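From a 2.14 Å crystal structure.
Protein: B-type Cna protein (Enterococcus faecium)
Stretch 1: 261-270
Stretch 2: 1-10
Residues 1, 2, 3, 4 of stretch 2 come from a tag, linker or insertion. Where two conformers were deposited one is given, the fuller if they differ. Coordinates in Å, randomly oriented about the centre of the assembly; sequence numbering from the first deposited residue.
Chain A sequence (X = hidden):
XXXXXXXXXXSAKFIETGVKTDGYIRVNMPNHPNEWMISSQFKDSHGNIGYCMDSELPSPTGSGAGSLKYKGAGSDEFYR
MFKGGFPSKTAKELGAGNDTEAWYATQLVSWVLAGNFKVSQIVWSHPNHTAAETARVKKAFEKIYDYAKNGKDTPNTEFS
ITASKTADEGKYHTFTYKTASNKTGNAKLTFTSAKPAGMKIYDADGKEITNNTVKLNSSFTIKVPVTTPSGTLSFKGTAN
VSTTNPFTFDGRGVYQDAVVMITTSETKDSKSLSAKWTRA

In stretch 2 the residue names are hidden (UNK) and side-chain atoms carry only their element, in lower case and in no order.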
# COMPACT_ATOMS: atom_id res chain seq x y z
N MET A 261 -2.38 1.22 -7.91
CA MET A 261 -1.37 0.89 -6.92
C MET A 261 -0.04 1.45 -7.40
O MET A 261 0.37 1.18 -8.52
CB MET A 261 -1.28 -0.62 -6.74
CG MET A 261 -2.54 -1.24 -6.14
SD MET A 261 -2.88 -0.79 -4.43
CE MET A 261 -1.84 -1.98 -3.59
N ILE A 262 0.59 2.25 -6.55
CA ILE A 262 1.92 2.80 -6.84
C ILE A 262 2.91 2.48 -5.74
O ILE A 262 2.62 2.67 -4.55
CB ILE A 262 1.85 4.32 -7.09
CG1 ILE A 262 0.96 4.58 -8.31
CG2 ILE A 262 3.25 4.91 -7.29
CD1 ILE A 262 0.69 6.03 -8.58
N THR A 263 4.08 2.01 -6.15
CA THR A 263 5.21 1.78 -5.26
C THR A 263 5.84 3.14 -4.97
O THR A 263 6.20 3.87 -5.88
CB THR A 263 6.22 0.79 -5.90
OG1 THR A 263 5.53 -0.44 -6.16
CG2 THR A 263 7.42 0.49 -4.99
N THR A 264 5.91 3.50 -3.69
CA THR A 264 6.53 4.76 -3.24
C THR A 264 7.32 4.49 -1.95
O THR A 264 7.48 3.33 -1.56
CB THR A 264 5.47 5.87 -3.07
OG1 THR A 264 6.11 7.12 -2.73
CG2 THR A 264 4.39 5.48 -1.99
N SER A 265 7.83 5.53 -1.31
CA SER A 265 8.56 5.39 -0.03
C SER A 265 7.69 5.87 1.13
O SER A 265 6.75 6.66 0.94
CB SER A 265 9.87 6.18 -0.03
OG SER A 265 9.64 7.50 -0.48
N GLU A 266 8.02 5.37 2.32
CA GLU A 266 7.42 5.81 3.58
C GLU A 266 8.49 5.87 4.68
O GLU A 266 9.31 4.97 4.79
CB GLU A 266 6.28 4.87 4.00
CG GLU A 266 5.62 5.20 5.34
CD GLU A 266 4.53 4.20 5.72
OE1 GLU A 266 4.30 3.23 4.97
OE2 GLU A 266 3.86 4.41 6.77
N THR A 267 8.45 6.92 5.49
CA THR A 267 9.25 7.00 6.72
C THR A 267 8.35 6.77 7.94
O THR A 267 7.22 7.23 7.98
CB THR A 267 9.95 8.36 6.87
OG1 THR A 267 8.97 9.41 6.78
CG2 THR A 267 11.03 8.57 5.82
N LYS A 268 8.86 6.05 8.93
CA LYS A 268 8.12 5.74 10.13
C LYS A 268 9.03 5.48 11.32
O LYS A 268 9.98 4.71 11.22
CB LYS A 268 7.24 4.51 9.91
CG LYS A 268 6.25 4.25 11.05
CD LYS A 268 5.12 3.34 10.60
CE LYS A 268 4.19 3.01 11.74
NZ LYS A 268 2.86 2.69 11.13
N ASP A 269 8.72 6.12 12.45
CA ASP A 269 9.50 6.01 13.68
C ASP A 269 9.20 4.76 14.49
O ASP A 269 8.05 4.31 14.56
CB ASP A 269 9.24 7.22 14.60
CG ASP A 269 9.93 8.48 14.13
OD1 ASP A 269 10.62 8.44 13.11
OD2 ASP A 269 9.79 9.52 14.80
N SER A 270 10.24 4.24 15.14
CA SER A 270 10.11 3.27 16.21
C SER A 270 9.66 4.00 17.47
O SER A 270 9.59 5.22 17.50
CB SER A 270 11.48 2.62 16.49
OG SER A 270 12.36 3.54 17.13
N UNK A 1 2.34 5.15 19.71
CA UNK A 1 2.48 4.67 18.30
C UNK A 1 2.80 5.82 17.36
O UNK A 1 2.27 6.93 17.52
N UNK A 2 3.69 5.56 16.40
CA UNK A 2 4.15 6.59 15.46
C UNK A 2 3.23 6.63 14.24
O UNK A 2 2.54 5.63 13.94
c UNK A 2 5.57 6.30 15.05
N UNK A 3 3.28 7.74 13.51
CA UNK A 3 2.56 7.82 12.25
C UNK A 3 3.50 7.99 11.06
O UNK A 3 4.29 8.95 10.99
s UNK A 3 -0.78 10.06 13.12
c UNK A 3 1.56 8.96 12.26
c UNK A 3 0.53 8.85 13.37
c UNK A 3 0.07 11.62 13.10
N UNK A 4 3.37 7.06 10.12
CA UNK A 4 4.23 7.06 8.96
C UNK A 4 3.83 8.14 7.99
O UNK A 4 2.62 8.48 7.85
N UNK A 5 4.83 8.68 7.30
CA UNK A 5 4.65 9.70 6.26
C UNK A 5 4.92 9.05 4.90
O UNK A 5 6.06 8.80 4.54
o UNK A 5 6.30 12.27 8.27
c UNK A 5 5.62 10.86 6.50
c UNK A 5 5.36 11.59 7.80
o UNK A 5 4.23 11.48 8.35
N UNK A 6 3.85 8.77 4.15
CA UNK A 6 3.93 8.18 2.82
C UNK A 6 4.24 9.29 1.82
O UNK A 6 3.55 10.31 1.80
c UNK A 6 2.33 6.35 3.47
c UNK A 6 2.63 7.46 2.45
c UNK A 6 2.67 6.88 1.02
N UNK A 7 5.27 9.09 0.99
CA UNK A 7 5.59 10.04 -0.06
C UNK A 7 4.55 9.89 -1.17
O UNK A 7 4.27 8.78 -1.62
c UNK A 7 7.37 10.78 -1.74
c UNK A 7 7.01 9.81 -0.61
o UNK A 7 7.97 9.97 0.44
N UNK A 8 3.96 11.01 -1.58
CA UNK A 8 2.88 10.97 -2.55
C UNK A 8 3.43 11.03 -3.97
O UNK A 8 4.40 11.77 -4.22
c UNK A 8 -0.14 10.86 0.80
c UNK A 8 0.62 10.80 -0.52
n UNK A 8 0.77 11.13 1.95
c UNK A 8 1.28 12.13 -0.90
c UNK A 8 1.89 12.12 -2.30
N UNK A 9 2.86 10.25 -4.90
CA UNK A 9 3.17 10.49 -6.30
C UNK A 9 2.61 11.84 -6.73
O UNK A 9 1.72 12.36 -6.07
c UNK A 9 2.51 9.34 -7.04
c UNK A 9 1.85 9.22 -4.72
c UNK A 9 1.54 8.75 -6.10
N UNK A 10 3.15 12.40 -7.80
CA UNK A 10 2.67 13.68 -8.34
C UNK A 10 1.81 13.56 -9.60
O UNK A 10 1.03 14.49 -9.88
o UNK A 10 4.74 13.95 -9.55
c UNK A 10 3.85 14.62 -8.65
c UNK A 10 4.58 15.01 -7.35
O HOH W 1 6.60 8.24 12.13
O HOH W 2 8.24 9.83 9.81

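Position 1 has no side-chain atoms and lies beyond the reach of stretch 1, with room around its CA for a CB. It is Gly1, a tag residue, and the contact does not explain it.

Position 2 carries a single carbon, a CB that points toward stretch 1 and sits 3.2 Å from Asp269 O and 3.8 Å from Asp269 CB. One carbon and nothing further is alanine: Ala2, also from the tag.

Position 3 has an unbranched chain of two carbons, a sulfur and a last carbon, which defines methionine. The CA-to-CB bond of Met3, again from the tag, points away from stretch 1, so its backbone does the work: water 1 donates to Met3 O (2.7 Å) and accepts from Asp269 N (3.0 Å), bridging the two stretches at Met3 and Asp269, between which no direct hydrogen bond is made.

Position 4 has no side-chain atoms. Its CA lies 3.2 Å from Thr267 O in a CA-H...O contact and 3.5 Å from Glu266 OE2. An ideal CB would point toward stretch 1 and fall 2.0 Å from Glu266 OE2, a clash, so the bare backbone fits closely. This is Gly4, the last tag residue.

Position 5 has two carbons, the second bearing two oxygens: a short carboxylate. The CB is 3.7 Å from Thr267 OG1, on the same sheet face as that side chain. It is Asp5, here in one of two deposited conformers. Its backbone pairs twice with Thr267: Asp5 N donates to Thr267 O (2.9 Å), and Thr267 N to Asp5 O (3.2 Å). Water 2 lies 3.1 Å from Thr267 OG1 and makes a weak bond to Asp5 OD2 at 3.5 Å.

Position 6 shows one carbon carrying two more, a beta-branched apolar group on the face shared with Glu266. Three carbons and no polar atom make it Val6. Its CG1 packs 3.7 Å from Thr264 CG2, and its CG2 lies 3.8 Å from Glu266 CD.

Position 7 branches at CB into one oxygen and one carbon, the oxygen 3.1 Å from Ser265 OG. That is Thr7, whose OG1 hydrogen-bonds Ser265 OG. Thr7 N donates to Ser265 O (2.8 Å), and Thr264 OG1 donates to Thr7 O (2.7 Å).

Position 8 runs four carbons in a row to a nitrogen; its CA-to-CB bond points away from stretch 1. It is Lys8, whose NZ donates to Val6 O (2.9 Å) within its own stretch.

Position 9 has three carbons closing a ring onto the backbone N, hence Pro9. Its CA-to-CB bond points toward stretch 1, with CG 3.8 Å from Ile262 CD1.

Position 10 branches into one oxygen and one carbon, out of reach of stretch 1: Thr10.

The contact works as a short antiparallel pairing. Backbone bonds at Asp5 and Thr7 set the register, while Val6, between them, pairs with Glu266 without such bonds and supplies apolar packing. Thr264 and Ser265 add hydroxyl bonds at Thr7, and Pro9 continues the contact against Ile262.

Stretch 2 (1-10) GAMGDVTKPT
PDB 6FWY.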